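Local coordinates for putative mandelate racemase (Salmonella typhimurium, PDB 2O56), which probably acts as a magnesium-dependent hydro-lyase of the enolase superfamily, although its precise function is not established, at residues W114-L118 and Y119-G123; Q187-N190 and G191-D195; K259-A262 and D263-I267; T304-K307 and K308-D311; Q383-T386 and E387-K391. All coordinates share one frame; numbering follows the deposited sequence.

Interaction 1: W114-L118 and Y119-G123; sequences WGVPL and YKMLG
The pyrrolidine of Pro117 meets the ring of Tyr119, CG of the proline lying 3.5 Å from CE2 of the tyrosine. Chi1 of 75° swings the phenol back between the N and C of its own backbone, a turn allowed here in the first turn of the helix, and its OH is held by Glu377. Pro117 is the N-cap of helix 118-121, a place that asks no N-H of it, and its O accepts Lys120 N at 3.1 Å, the donor standing 43° out of the carbonyl plane. The tight part of the contact is built by Leu118, Met121 and Leu122, all buried. Leu118 CG touches Leu122 CD1 at 3.9 Å, while Leu118 CD1 meets Met121 CE at 3.9 Å, the two chains crossing at about a right angle. A bend at chi3 of Met121 takes CE to Leu118 and leaves SD beside Trp114, 4.7 Å from the centroid of the six-membered ring, an oblique Met-aromatic contact. Trp114 and Lys120 are only partly exposed, because Trp114 and Val116 of a neighbouring subunit pack there; the open side is at Gly115, whose positive phi suits glycine where the preceding helix ends. Gly123, also with positive phi, is the C' residue of a Schellman motif that closes the short helix. This turn lies between helix 93-114, whose Trp107 covers Leu118, Met121 and Leu122, and the barrel helices 302-314 and 328-340, which supply Ile303 and His336.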
loop_
_atom_site.group_PDB
_atom_site.type_symbol
_atom_site.label_atom_id
_atom_site.label_comp_id
_atom_site.label_asym_id
_atom_site.label_seq_id
_atom_site.Cartn_x
_atom_site.Cartn_y
_atom_site.Cartn_z
ATOM N N TRP A 114 -10.426 5.003 48.935
ATOM C CA TRP A 114 -10.368 6.458 48.878
ATOM C C TRP A 114 -11.735 7.087 49.128
ATOM O O TRP A 114 -11.842 8.291 49.302
ATOM C CB TRP A 114 -9.816 6.960 47.529
ATOM C CG TRP A 114 -8.462 6.447 47.150
ATOM C CD1 TRP A 114 -7.518 5.901 47.977
ATOM C CD2 TRP A 114 -7.890 6.455 45.833
ATOM N NE1 TRP A 114 -6.401 5.552 47.250
ATOM C CE2 TRP A 114 -6.606 5.881 45.931
ATOM C CE3 TRP A 114 -8.346 6.878 44.577
ATOM C CZ2 TRP A 114 -5.772 5.722 44.817
ATOM C CZ3 TRP A 114 -7.513 6.712 43.463
ATOM C CH2 TRP A 114 -6.245 6.148 43.594
ATOM N N GLY A 115 -12.778 6.269 49.120
ATOM C CA GLY A 115 -14.126 6.736 49.400
ATOM C C GLY A 115 -14.749 7.416 48.195
ATOM O O GLY A 115 -15.501 8.355 48.354
ATOM N N VAL A 116 -14.414 6.945 46.990
ATOM C CA VAL A 116 -14.826 7.637 45.763
ATOM C C VAL A 116 -15.428 6.701 44.712
ATOM O O VAL A 116 -14.960 5.590 44.503
ATOM C CB VAL A 116 -13.680 8.471 45.140
ATOM C CG1 VAL A 116 -13.355 9.696 46.011
ATOM C CG2 VAL A 116 -12.462 7.609 44.931
ATOM N N PRO A 117 -16.520 7.152 44.052
ATOM C CA PRO A 117 -17.060 6.296 42.997
ATOM C C PRO A 117 -16.126 6.166 41.782
ATOM O O PRO A 117 -15.367 7.090 41.462
ATOM C CB PRO A 117 -18.356 7.012 42.599
ATOM C CG PRO A 117 -18.095 8.445 42.950
ATOM C CD PRO A 117 -17.288 8.402 44.194
ATOM N N LEU A 118 -16.213 5.017 41.122
ATOM C CA LEU A 118 -15.366 4.678 39.986
ATOM C C LEU A 118 -15.276 5.757 38.908
ATOM O O LEU A 118 -14.176 6.055 38.460
ATOM C CB LEU A 118 -15.792 3.326 39.386
ATOM C CG LEU A 118 -15.085 2.797 38.132
ATOM C CD1 LEU A 118 -13.599 2.661 38.367
ATOM C CD2 LEU A 118 -15.685 1.455 37.729
ATOM N N TYR A 119 -16.408 6.352 38.515
ATOM C CA TYR A 119 -16.397 7.351 37.444
ATOM C C TYR A 119 -15.429 8.502 37.701
ATOM O O TYR A 119 -14.784 8.986 36.778
ATOM C CB TYR A 119 -17.821 7.844 37.084
ATOM C CG TYR A 119 -18.448 8.800 38.088
ATOM C CD1 TYR A 119 -18.223 10.179 38.006
ATOM C CD2 TYR A 119 -19.251 8.330 39.125
ATOM C CE1 TYR A 119 -18.783 11.070 38.931
ATOM C CE2 TYR A 119 -19.831 9.228 40.059
ATOM C CZ TYR A 119 -19.584 10.585 39.954
ATOM O OH TYR A 119 -20.127 11.473 40.868
ATOM N N LYS A 120 -15.301 8.913 38.963
ATOM C CA LYS A 120 -14.403 10.002 39.330
ATOM C C LYS A 120 -12.929 9.590 39.196
ATOM O O LYS A 120 -12.089 10.400 38.831
ATOM C CB LYS A 120 -14.676 10.466 40.768
ATOM C CG LYS A 120 -15.871 11.333 40.939
ATOM C CD LYS A 120 -15.966 11.852 42.361
ATOM C CE LYS A 120 -16.961 12.984 42.429
ATOM N NZ LYS A 120 -17.105 13.535 43.805
ATOM N N MET A 121 -12.629 8.327 39.480
ATOM C CA MET A 121 -11.297 7.788 39.258
ATOM C C MET A 121 -10.989 7.573 37.778
ATOM O O MET A 121 -9.831 7.483 37.407
ATOM C CB MET A 121 -11.128 6.468 40.003
ATOM C CG MET A 121 -11.429 6.565 41.501
ATOM S SD MET A 121 -10.940 5.054 42.325
ATOM C CE MET A 121 -12.223 3.967 41.794
ATOM N N LEU A 122 -12.024 7.501 36.940
ATOM C CA LEU A 122 -11.833 7.396 35.499
ATOM C C LEU A 122 -11.848 8.769 34.799
ATOM O O LEU A 122 -11.855 8.849 33.576
ATOM C CB LEU A 122 -12.907 6.467 34.894
ATOM C CG LEU A 122 -12.804 4.987 35.288
ATOM C CD1 LEU A 122 -13.928 4.208 34.694
ATOM C CD2 LEU A 122 -11.436 4.384 34.851
ATOM N N GLY A 123 -11.883 9.846 35.576
ATOM C CA GLY A 123 -11.823 11.188 35.006
ATOM C C GLY A 123 -13.089 12.031 35.074
ATOM O O GLY A 123 -13.171 13.100 34.456
#

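Interaction 2: Q187-N190 and G191-D195; sequences QNLN and GPLTD
Leu193 folds its two methyls back over the backbone of 188-190. CD2 rests 3.5 Å from Asn188 O and 3.8 Å from Asn190 O, while CD1 lies 3.9 Å from Leu189 O and brushes Leu189 CD2 at 4.1 Å. With chi1 at -63°, CG stands beside its own N, which turns the branched end inward across the bend. A leucine fits because it is apolar and its fork lets one methyl meet the carbonyls of Asn188 and Asn190 and the other reach Leu189; Leu198 of helix 195-212 also packs on it. The bend belongs to the long connection from barrel strand 170-173 to helix 195-212, in a beta-alpha segment whose next strand, 217-221, ends in the magnesium ligand Glu221; the side chain of Leu189 is about 14 Å from the bound magnesium ion. Gly191 makes the corner possible: its positive phi would jam a side chain against Asn190 O, and its N is tied to Asp227. On the outer side the two asparagines grip each other, Asn190 ND2 giving a 2.8 Å bond to Asn188 OD1, 24° out of the Asn190 amide plane. Asn190 N reaches the same oxygen weakly, at 3.5 Å, consistent with an Asx turn. Pro192 packs on Phe244 of a neighbouring subunit.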
loop_
_atom_site.group_PDB
_atom_site.type_symbol
_atom_site.label_atom_id
_atom_site.label_comp_id
_atom_site.label_asym_id
_atom_site.label_seq_id
_atom_site.Cartn_x
_atom_site.Cartn_y
_atom_site.Cartn_z
ATOM N N GLN A 187 -30.557 -22.240 11.146
ATOM C CA GLN A 187 -30.283 -22.258 9.706
ATOM C C GLN A 187 -28.821 -21.872 9.424
ATOM O O GLN A 187 -28.180 -21.199 10.235
ATOM C CB GLN A 187 -31.301 -21.401 8.927
ATOM C CG GLN A 187 -31.417 -19.997 9.426
ATOM C CD GLN A 187 -32.798 -19.396 9.288
ATOM O OE1 GLN A 187 -33.584 -19.776 8.418
ATOM N NE2 GLN A 187 -33.090 -18.420 10.146
ATOM N N ASN A 188 -28.282 -22.336 8.302
ATOM C CA ASN A 188 -26.922 -21.961 7.918
ATOM C C ASN A 188 -26.947 -20.578 7.286
ATOM O O ASN A 188 -27.495 -20.383 6.198
ATOM C CB ASN A 188 -26.316 -22.989 6.953
ATOM C CG ASN A 188 -24.931 -22.585 6.451
ATOM O OD1 ASN A 188 -24.096 -22.094 7.214
ATOM N ND2 ASN A 188 -24.686 -22.796 5.163
ATOM N N LEU A 189 -26.363 -19.609 7.980
ATOM C CA LEU A 189 -26.435 -18.233 7.506
ATOM C C LEU A 189 -25.148 -17.771 6.820
ATOM O O LEU A 189 -24.972 -16.589 6.597
ATOM C CB LEU A 189 -26.858 -17.287 8.641
ATOM C CG LEU A 189 -28.282 -17.414 9.208
ATOM C CD1 LEU A 189 -28.481 -16.451 10.371
ATOM C CD2 LEU A 189 -29.359 -17.180 8.125
ATOM N N ASN A 190 -24.272 -18.714 6.466
ATOM C CA ASN A 190 -23.033 -18.428 5.724
ATOM C C ASN A 190 -23.180 -18.525 4.206
ATOM O O ASN A 190 -23.891 -19.388 3.704
ATOM C CB ASN A 190 -21.914 -19.373 6.157
ATOM C CG ASN A 190 -21.684 -19.368 7.673
ATOM O OD1 ASN A 190 -21.198 -18.392 8.246
ATOM N ND2 ASN A 190 -22.027 -20.477 8.320
ATOM N N GLY A 191 -22.495 -17.637 3.478
ATOM C CA GLY A 191 -22.460 -17.710 2.016
ATOM C C GLY A 191 -23.585 -16.906 1.404
ATOM O O GLY A 191 -24.327 -16.234 2.125
ATOM N N PRO A 192 -23.724 -16.958 0.070
ATOM C CA PRO A 192 -24.869 -16.271 -0.539
ATOM C C PRO A 192 -26.153 -17.016 -0.182
ATOM O O PRO A 192 -26.149 -18.237 -0.119
ATOM C CB PRO A 192 -24.582 -16.330 -2.047
ATOM C CG PRO A 192 -23.488 -17.313 -2.235
ATOM C CD PRO A 192 -22.880 -17.665 -0.907
ATOM N N LEU A 193 -27.234 -16.291 0.098
ATOM C CA LEU A 193 -28.414 -16.917 0.679
ATOM C C LEU A 193 -29.626 -16.706 -0.225
ATOM O O LEU A 193 -29.727 -15.675 -0.890
ATOM C CB LEU A 193 -28.693 -16.369 2.081
ATOM C CG LEU A 193 -27.696 -16.563 3.230
ATOM C CD1 LEU A 193 -28.186 -15.798 4.447
ATOM C CD2 LEU A 193 -27.491 -18.050 3.565
ATOM N N THR A 194 -30.534 -17.682 -0.261
ATOM C CA THR A 194 -31.791 -17.531 -1.011
ATOM C C THR A 194 -32.598 -16.384 -0.410
ATOM O O THR A 194 -32.591 -16.173 0.804
ATOM C CB THR A 194 -32.672 -18.829 -0.991
ATOM O OG1 THR A 194 -31.870 -19.969 -1.299
ATOM C CG2 THR A 194 -33.789 -18.749 -2.041
ATOM N N ASP A 195 -33.307 -15.652 -1.261
ATOM C CA ASP A 195 -33.991 -14.445 -0.830
ATOM C C ASP A 195 -34.882 -14.622 0.396
ATOM O O ASP A 195 -34.908 -13.763 1.272
ATOM C CB ASP A 195 -34.774 -13.825 -1.978
ATOM C CG ASP A 195 -35.396 -12.510 -1.595
ATOM O OD1 ASP A 195 -34.644 -11.532 -1.388
ATOM O OD2 ASP A 195 -36.632 -12.470 -1.472
#

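Interaction 3: K259-A262 and D263-I267; sequences KQVA and DKVNI
Val261 O takes two backbone donors at once. Val265 N approaches nearly along the C=O axis at 2.9 Å, whereas Lys264 N, 3.1 Å away, stands 61° out of the carbonyl plane. Here the sharing falls in the last turn of the helix, just before Val265 leaves helical geometry; Lys264 N also makes only a weak bond to Gln260 O. Two residues earlier an ordinary i to i+4 bond is kept, Asp263 N to Lys259 O at 2.9 Å. On the inner face Val261 and Val265 lie side by side, CG1 of the first 4.0 Å from CG2 of the second; short, beta-branched and apolar, they fit against Leu269 and Tyr246 of the flanking strands. The outer face is polar and partly hydrated. Water 1 donates to Asp263 OD2 at 2.7 Å and to Gln260 OE1 at 3.2 Å, linking two acceptors that could not bond each other. Lys259, bent at chi2 and chi4, lays its CE 3.3 Å from Asp263 OD1, but its NZ stops 4.5 Å from that oxygen, beyond a salt bridge, and bonds instead to Asn287 O. Gln260 NE2 rests on Lys264 CE. This is the C-terminal end of helix 255-264, the crossover of a beta-alpha-beta unit in the enolase-type barrel, between strand 246-247, which carries the magnesium ligand Glu247, and strand 269-271, shortly followed by the ligand Glu273.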
loop_
_atom_site.group_PDB
_atom_site.type_symbol
_atom_site.label_atom_id
_atom_site.label_comp_id
_atom_site.label_asym_id
_atom_site.label_seq_id
_atom_site.Cartn_x
_atom_site.Cartn_y
_atom_site.Cartn_z
ATOM N N LYS A 259 -13.771 -5.063 7.274
ATOM C CA LYS A 259 -13.520 -4.027 6.276
ATOM C C LYS A 259 -14.307 -4.260 4.983
ATOM O O LYS A 259 -14.872 -3.314 4.420
ATOM C CB LYS A 259 -12.022 -3.889 6.015
ATOM C CG LYS A 259 -11.583 -2.695 5.164
ATOM C CD LYS A 259 -12.254 -1.401 5.530
ATOM C CE LYS A 259 -11.795 -0.270 4.607
ATOM N NZ LYS A 259 -10.315 -0.223 4.454
ATOM N N GLN A 260 -14.377 -5.508 4.531
ATOM C CA GLN A 260 -15.152 -5.813 3.329
ATOM C C GLN A 260 -16.647 -5.476 3.525
ATOM O O GLN A 260 -17.259 -4.911 2.634
ATOM C CB GLN A 260 -14.930 -7.267 2.890
ATOM C CG GLN A 260 -15.714 -7.729 1.658
ATOM C CD GLN A 260 -15.196 -7.199 0.327
ATOM O OE1 GLN A 260 -14.212 -6.466 0.262
ATOM N NE2 GLN A 260 -15.877 -7.580 -0.751
ATOM N N VAL A 261 -17.208 -5.782 4.697
ATOM C CA VAL A 261 -18.602 -5.425 4.997
ATOM C C VAL A 261 -18.771 -3.895 4.996
ATOM O O VAL A 261 -19.667 -3.379 4.348
ATOM C CB VAL A 261 -19.127 -6.086 6.325
ATOM C CG1 VAL A 261 -20.633 -5.737 6.580
ATOM C CG2 VAL A 261 -18.999 -7.599 6.245
ATOM N N ALA A 262 -17.847 -3.186 5.648
ATOM C CA ALA A 262 -17.860 -1.716 5.714
ATOM C C ALA A 262 -17.865 -1.086 4.322
ATOM O O ALA A 262 -18.596 -0.122 4.071
ATOM C CB ALA A 262 -16.686 -1.200 6.532
ATOM N N ASP A 263 -17.085 -1.666 3.414
ATOM C CA ASP A 263 -16.975 -1.166 2.039
ATOM C C ASP A 263 -18.287 -1.294 1.255
ATOM O O ASP A 263 -18.612 -0.435 0.440
ATOM C CB ASP A 263 -15.883 -1.931 1.286
ATOM C CG ASP A 263 -14.474 -1.566 1.754
ATOM O OD1 ASP A 263 -14.333 -0.584 2.510
ATOM O OD2 ASP A 263 -13.510 -2.256 1.349
ATOM N N LYS A 264 -19.021 -2.377 1.500
ATOM C CA LYS A 264 -20.149 -2.769 0.642
ATOM C C LYS A 264 -21.494 -2.409 1.261
ATOM O O LYS A 264 -22.530 -2.430 0.585
ATOM C CB LYS A 264 -20.089 -4.271 0.341
ATOM C CG LYS A 264 -18.756 -4.770 -0.306
ATOM C CD LYS A 264 -18.325 -3.872 -1.486
ATOM C CE LYS A 264 -17.259 -4.544 -2.370
ATOM N NZ LYS A 264 -17.170 -3.857 -3.702
ATOM N N VAL A 265 -21.487 -2.104 2.557
ATOM C CA VAL A 265 -22.729 -1.766 3.281
ATOM C C VAL A 265 -22.616 -0.335 3.782
ATOM O O VAL A 265 -21.641 0.015 4.436
ATOM C CB VAL A 265 -22.987 -2.741 4.465
ATOM C CG1 VAL A 265 -24.199 -2.293 5.306
ATOM C CG2 VAL A 265 -23.173 -4.167 3.969
ATOM N N ASN A 266 -23.599 0.498 3.454
ATOM C CA ASN A 266 -23.590 1.915 3.868
ATOM C C ASN A 266 -24.371 2.146 5.159
ATOM O O ASN A 266 -25.258 2.983 5.212
ATOM C CB ASN A 266 -24.189 2.798 2.752
ATOM C CG ASN A 266 -23.399 2.725 1.458
ATOM O OD1 ASN A 266 -22.185 2.549 1.462
ATOM N ND2 ASN A 266 -24.093 2.854 0.343
ATOM N N ILE A 267 -24.056 1.365 6.181
ATOM C CA ILE A 267 -24.511 1.580 7.565
ATOM C C ILE A 267 -23.213 1.545 8.393
ATOM O O ILE A 267 -22.371 0.712 8.104
ATOM C CB ILE A 267 -25.336 0.363 8.013
ATOM C CG1 ILE A 267 -26.534 0.141 7.065
ATOM C CG2 ILE A 267 -25.822 0.517 9.456
ATOM C CD1 ILE A 267 -27.204 -1.198 7.253
HETATM O O HOH W 1 -12.171 -4.534 1.752
HETATM O O HOH W 2 -20.084 2.180 3.166
#

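Interaction 4: T304-K307 and K308-D311; sequences TEVK and KICD
Lys307 and Asp311, one helical turn apart, meet in a two-pronged salt bridge. NZ of Lys307 lies 3.0 Å from both OD1 and OD2 of Asp311, and each oxygen offers its syn lone pair, so the ammonium sits between the two prongs. The lysine gets there by curling: CG leaves anti to the backbone N, then the chain bends at chi2 (64°) and again at chi4 (47°), which brings NZ round to the open end of the carboxylate. Asp311 leans to meet it, CG beside its own N at chi1 -62°, at the price of bringing OD2 within 3.1 Å of Lys307 O, another acceptor; the lysine charge probably eases that crowding. NZ is also claimed by Glu75 of a neighbouring subunit. Lys308 has the contrary shape, extended beyond CG, and runs beside Thr304, its CG 3.2 Å from Thr304 O and its NZ 4.0 Å from Thr304 CG2. Glu305 bends at chi2 and comes across the lysine at about a right angle. OE1 stays 4.6 Å from Lys308 NZ, with water 3 between them, donating to OE1 at 2.7 Å and accepting from NZ at 3.0 Å. Lys308 NZ is paired with Glu75 of its own chain and Glu305 OE2 with Arg278, so these buried charges are balanced. Facing inward, Val306 CG1 touches Cys310 SG, small apolar groups suited to close packing. These two turns belong to helix 302-314, which joins strands 292-293 and 319-320 in a beta-alpha-beta unit of the enolase-type barrel.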
loop_
_atom_site.group_PDB
_atom_site.type_symbol
_atom_site.label_atom_id
_atom_site.label_comp_id
_atom_site.label_asym_id
_atom_site.label_seq_id
_atom_site.Cartn_x
_atom_site.Cartn_y
_atom_site.Cartn_z
ATOM N N THR A 304 -9.061 -1.228 33.582
ATOM C CA THR A 304 -7.756 -0.687 33.197
ATOM C C THR A 304 -7.597 -0.650 31.675
ATOM O O THR A 304 -7.202 0.376 31.105
ATOM C CB THR A 304 -6.619 -1.471 33.842
ATOM O OG1 THR A 304 -6.838 -1.516 35.257
ATOM C CG2 THR A 304 -5.270 -0.799 33.574
ATOM N N GLU A 305 -7.938 -1.760 31.029
ATOM C CA GLU A 305 -7.731 -1.916 29.598
ATOM C C GLU A 305 -8.861 -1.286 28.786
ATOM O O GLU A 305 -8.609 -0.664 27.743
ATOM C CB GLU A 305 -7.563 -3.399 29.225
ATOM C CG GLU A 305 -7.150 -3.598 27.780
ATOM C CD GLU A 305 -5.688 -3.286 27.505
ATOM O OE1 GLU A 305 -4.931 -2.917 28.438
ATOM O OE2 GLU A 305 -5.291 -3.388 26.328
ATOM N N VAL A 306 -10.101 -1.430 29.233
ATOM C CA VAL A 306 -11.196 -0.837 28.446
ATOM C C VAL A 306 -11.133 0.703 28.384
ATOM O O VAL A 306 -11.405 1.297 27.339
ATOM C CB VAL A 306 -12.594 -1.428 28.811
ATOM C CG1 VAL A 306 -13.723 -0.652 28.141
ATOM C CG2 VAL A 306 -12.660 -2.910 28.368
ATOM N N LYS A 307 -10.740 1.359 29.478
ATOM C CA LYS A 307 -10.462 2.792 29.420
ATOM C C LYS A 307 -9.443 3.107 28.318
ATOM O O LYS A 307 -9.616 4.045 27.569
ATOM C CB LYS A 307 -9.975 3.323 30.777
ATOM C CG LYS A 307 -9.765 4.832 30.841
ATOM C CD LYS A 307 -11.077 5.599 30.637
ATOM C CE LYS A 307 -10.886 7.116 30.825
ATOM N NZ LYS A 307 -9.688 7.668 30.091
ATOM N N LYS A 308 -8.378 2.318 28.241
ATOM C CA LYS A 308 -7.345 2.512 27.215
ATOM C C LYS A 308 -7.870 2.282 25.791
ATOM O O LYS A 308 -7.566 3.055 24.873
ATOM C CB LYS A 308 -6.147 1.620 27.524
ATOM C CG LYS A 308 -5.533 1.923 28.892
ATOM C CD LYS A 308 -4.394 0.923 29.183
ATOM C CE LYS A 308 -3.669 1.299 30.465
ATOM N NZ LYS A 308 -2.597 0.263 30.767
ATOM N N ILE A 309 -8.685 1.244 25.623
ATOM C CA ILE A 309 -9.421 1.026 24.375
ATOM C C ILE A 309 -10.230 2.246 23.947
ATOM O O ILE A 309 -10.110 2.698 22.812
ATOM C CB ILE A 309 -10.300 -0.260 24.442
ATOM C CG1 ILE A 309 -9.408 -1.500 24.554
ATOM C CG2 ILE A 309 -11.245 -0.374 23.211
ATOM C CD1 ILE A 309 -10.176 -2.791 24.865
ATOM N N CYS A 310 -11.036 2.802 24.855
ATOM C CA CYS A 310 -11.892 3.946 24.524
ATOM C C CYS A 310 -11.084 5.165 24.131
ATOM O O CYS A 310 -11.477 5.894 23.218
ATOM C CB CYS A 310 -12.837 4.304 25.679
ATOM S SG CYS A 310 -13.941 2.980 26.123
ATOM N N ASP A 311 -9.961 5.376 24.819
ATOM C CA ASP A 311 -9.065 6.518 24.570
ATOM C C ASP A 311 -8.347 6.439 23.228
ATOM O O ASP A 311 -8.211 7.442 22.516
ATOM C CB ASP A 311 -7.987 6.591 25.662
ATOM C CG ASP A 311 -8.569 6.825 27.040
ATOM O OD1 ASP A 311 -9.737 7.284 27.127
ATOM O OD2 ASP A 311 -7.858 6.534 28.031
HETATM O O HOH W 3 -4.193 -2.249 30.904
#

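Interaction 5: Q383-T386 and E387-K391; sequences QELT and EETMK
The flat peptide carbonyl of Thr386 is met by Met390 N at 3.1 Å, tilted only 15° from its plane, with Met390 CG close by at 3.4 Å from that oxygen. The next peptide is gripped from both faces: Lys391 N (2.9 Å) and Lys391 NZ (2.8 Å) reach Glu387 O from opposite sides of its plane. The Glu387 carboxylate is approached less squarely, since Lys391 NZ comes to OE1 on the anti side, 26° out of plane and 3.0 Å away, in a salt bridge that closes this exposed pair. Thr386 is the N-cap of helix 387-392. Its OG1, set between the backbone N and carbonyl carbon by chi1 of 64°, accepts Thr389 N at 3.1 Å, and a threonine suits the place because its hydroxyl can take up an N-H that the helix start leaves without a carbonyl. Thr389 OG1 lies 3.0 Å from Thr386 OG1 and has a weak bond to Thr361 O. The helix leads to strand 395-398, by which the chain end joins the four-stranded antiparallel sheet of the N-terminal domain, after the barrel domain, as in this superfamily. On the apolar side Leu385 CB and CD1 pack on Met390 CG, and both residues lie on Phe41 of strand 39-44. The flexible thioether of Met390, bent at chi3, carries CE back toward Leu385 O, an oxygen buried with no polar partner in the model.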
loop_
_atom_site.group_PDB
_atom_site.type_symbol
_atom_site.label_atom_id
_atom_site.label_comp_id
_atom_site.label_asym_id
_atom_site.label_seq_id
_atom_site.Cartn_x
_atom_site.Cartn_y
_atom_site.Cartn_z
ATOM N N GLN A 383 -21.464 -1.591 43.802
ATOM C CA GLN A 383 -22.230 -2.816 43.627
ATOM C C GLN A 383 -21.503 -4.002 44.236
ATOM O O GLN A 383 -20.272 -4.073 44.216
ATOM C CB GLN A 383 -22.569 -3.047 42.150
ATOM C CG GLN A 383 -23.661 -4.112 41.907
ATOM C CD GLN A 383 -24.992 -3.808 42.602
ATOM O OE1 GLN A 383 -25.118 -3.963 43.822
ATOM N NE2 GLN A 383 -26.006 -3.415 41.814
ATOM N N GLU A 384 -22.272 -4.917 44.823
ATOM C CA GLU A 384 -21.727 -6.022 45.605
ATOM C C GLU A 384 -22.766 -7.127 45.587
ATOM O O GLU A 384 -23.960 -6.848 45.594
ATOM C CB GLU A 384 -21.541 -5.599 47.072
ATOM C CG GLU A 384 -20.357 -4.692 47.359
ATOM C CD GLU A 384 -20.076 -4.555 48.844
ATOM O OE1 GLU A 384 -20.880 -5.079 49.649
ATOM O OE2 GLU A 384 -19.057 -3.921 49.199
ATOM N N LEU A 385 -22.326 -8.379 45.596
ATOM C CA LEU A 385 -23.250 -9.498 45.809
ATOM C C LEU A 385 -23.816 -9.416 47.231
ATOM O O LEU A 385 -23.145 -8.923 48.145
ATOM C CB LEU A 385 -22.509 -10.823 45.632
ATOM C CG LEU A 385 -22.039 -11.260 44.244
ATOM C CD1 LEU A 385 -21.384 -12.607 44.400
ATOM C CD2 LEU A 385 -23.218 -11.338 43.270
ATOM N N THR A 386 -25.034 -9.905 47.423
ATOM C CA THR A 386 -25.613 -9.955 48.783
ATOM C C THR A 386 -24.996 -11.096 49.562
ATOM O O THR A 386 -24.537 -12.072 48.957
ATOM C CB THR A 386 -27.125 -10.216 48.761
ATOM O OG1 THR A 386 -27.366 -11.514 48.213
ATOM C CG2 THR A 386 -27.850 -9.172 47.954
ATOM N N GLU A 387 -25.025 -10.996 50.894
ATOM C CA GLU A 387 -24.569 -12.085 51.769
ATOM C C GLU A 387 -25.277 -13.414 51.494
ATOM O O GLU A 387 -24.654 -14.478 51.516
ATOM C CB GLU A 387 -24.733 -11.708 53.248
ATOM C CG GLU A 387 -23.694 -10.712 53.771
ATOM C CD GLU A 387 -22.265 -11.231 53.679
ATOM O OE1 GLU A 387 -22.038 -12.444 53.905
ATOM O OE2 GLU A 387 -21.365 -10.417 53.388
ATOM N N GLU A 388 -26.578 -13.332 51.230
ATOM C CA GLU A 388 -27.417 -14.505 50.951
ATOM C C GLU A 388 -26.990 -15.257 49.684
ATOM O O GLU A 388 -26.901 -16.486 49.675
ATOM C CB GLU A 388 -28.881 -14.075 50.819
ATOM C CG GLU A 388 -29.848 -15.220 50.531
ATOM C CD GLU A 388 -31.307 -14.846 50.755
ATOM O OE1 GLU A 388 -31.573 -13.761 51.322
ATOM O OE2 GLU A 388 -32.192 -15.640 50.364
ATOM N N THR A 389 -26.748 -14.502 48.616
ATOM C CA THR A 389 -26.213 -15.044 47.378
ATOM C C THR A 389 -24.845 -15.702 47.610
ATOM O O THR A 389 -24.594 -16.826 47.154
ATOM C CB THR A 389 -26.168 -13.952 46.277
ATOM O OG1 THR A 389 -27.512 -13.533 45.972
ATOM C CG2 THR A 389 -25.535 -14.483 45.004
ATOM N N MET A 390 -23.974 -15.019 48.344
ATOM C CA MET A 390 -22.642 -15.548 48.581
ATOM C C MET A 390 -22.648 -16.825 49.411
ATOM O O MET A 390 -21.855 -17.738 49.162
ATOM C CB MET A 390 -21.765 -14.485 49.196
ATOM C CG MET A 390 -21.457 -13.347 48.225
ATOM S SD MET A 390 -20.048 -12.362 48.776
ATOM C CE MET A 390 -20.843 -11.180 49.874
ATOM N N LYS A 391 -23.562 -16.892 50.375
ATOM C CA LYS A 391 -23.761 -18.088 51.204
ATOM C C LYS A 391 -24.101 -19.327 50.394
ATOM O O LYS A 391 -23.579 -20.393 50.676
ATOM C CB LYS A 391 -24.847 -17.840 52.258
ATOM C CG LYS A 391 -24.351 -17.881 53.689
ATOM C CD LYS A 391 -24.519 -16.536 54.380
ATOM C CE LYS A 391 -23.189 -15.813 54.531
ATOM N NZ LYS A 391 -22.659 -15.293 53.232
#

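How the interactions relate
Interactions 1, 2 and 4 are buried, whereas 3 and 5 are half at the surface, and their chemistry follows. Interactions 1 and 2 rest chiefly on apolar side chains folded round turns; interaction 4 buries charges that find partners, some across a subunit boundary; 3 and 5 spend their polar groups on water or on a helix end. Interactions 1 and 4 touch, Leu122 O lying 3.4 Å from Lys307 CE, so the N-terminal domain meets a barrel helix there, and both meet the same neighbouring subunit. Interactions 2 and 3, 18 Å apart between centres, lie on the same side of the chain's centre and share another subunit. Interaction 5 stands apart, touched by no other chain.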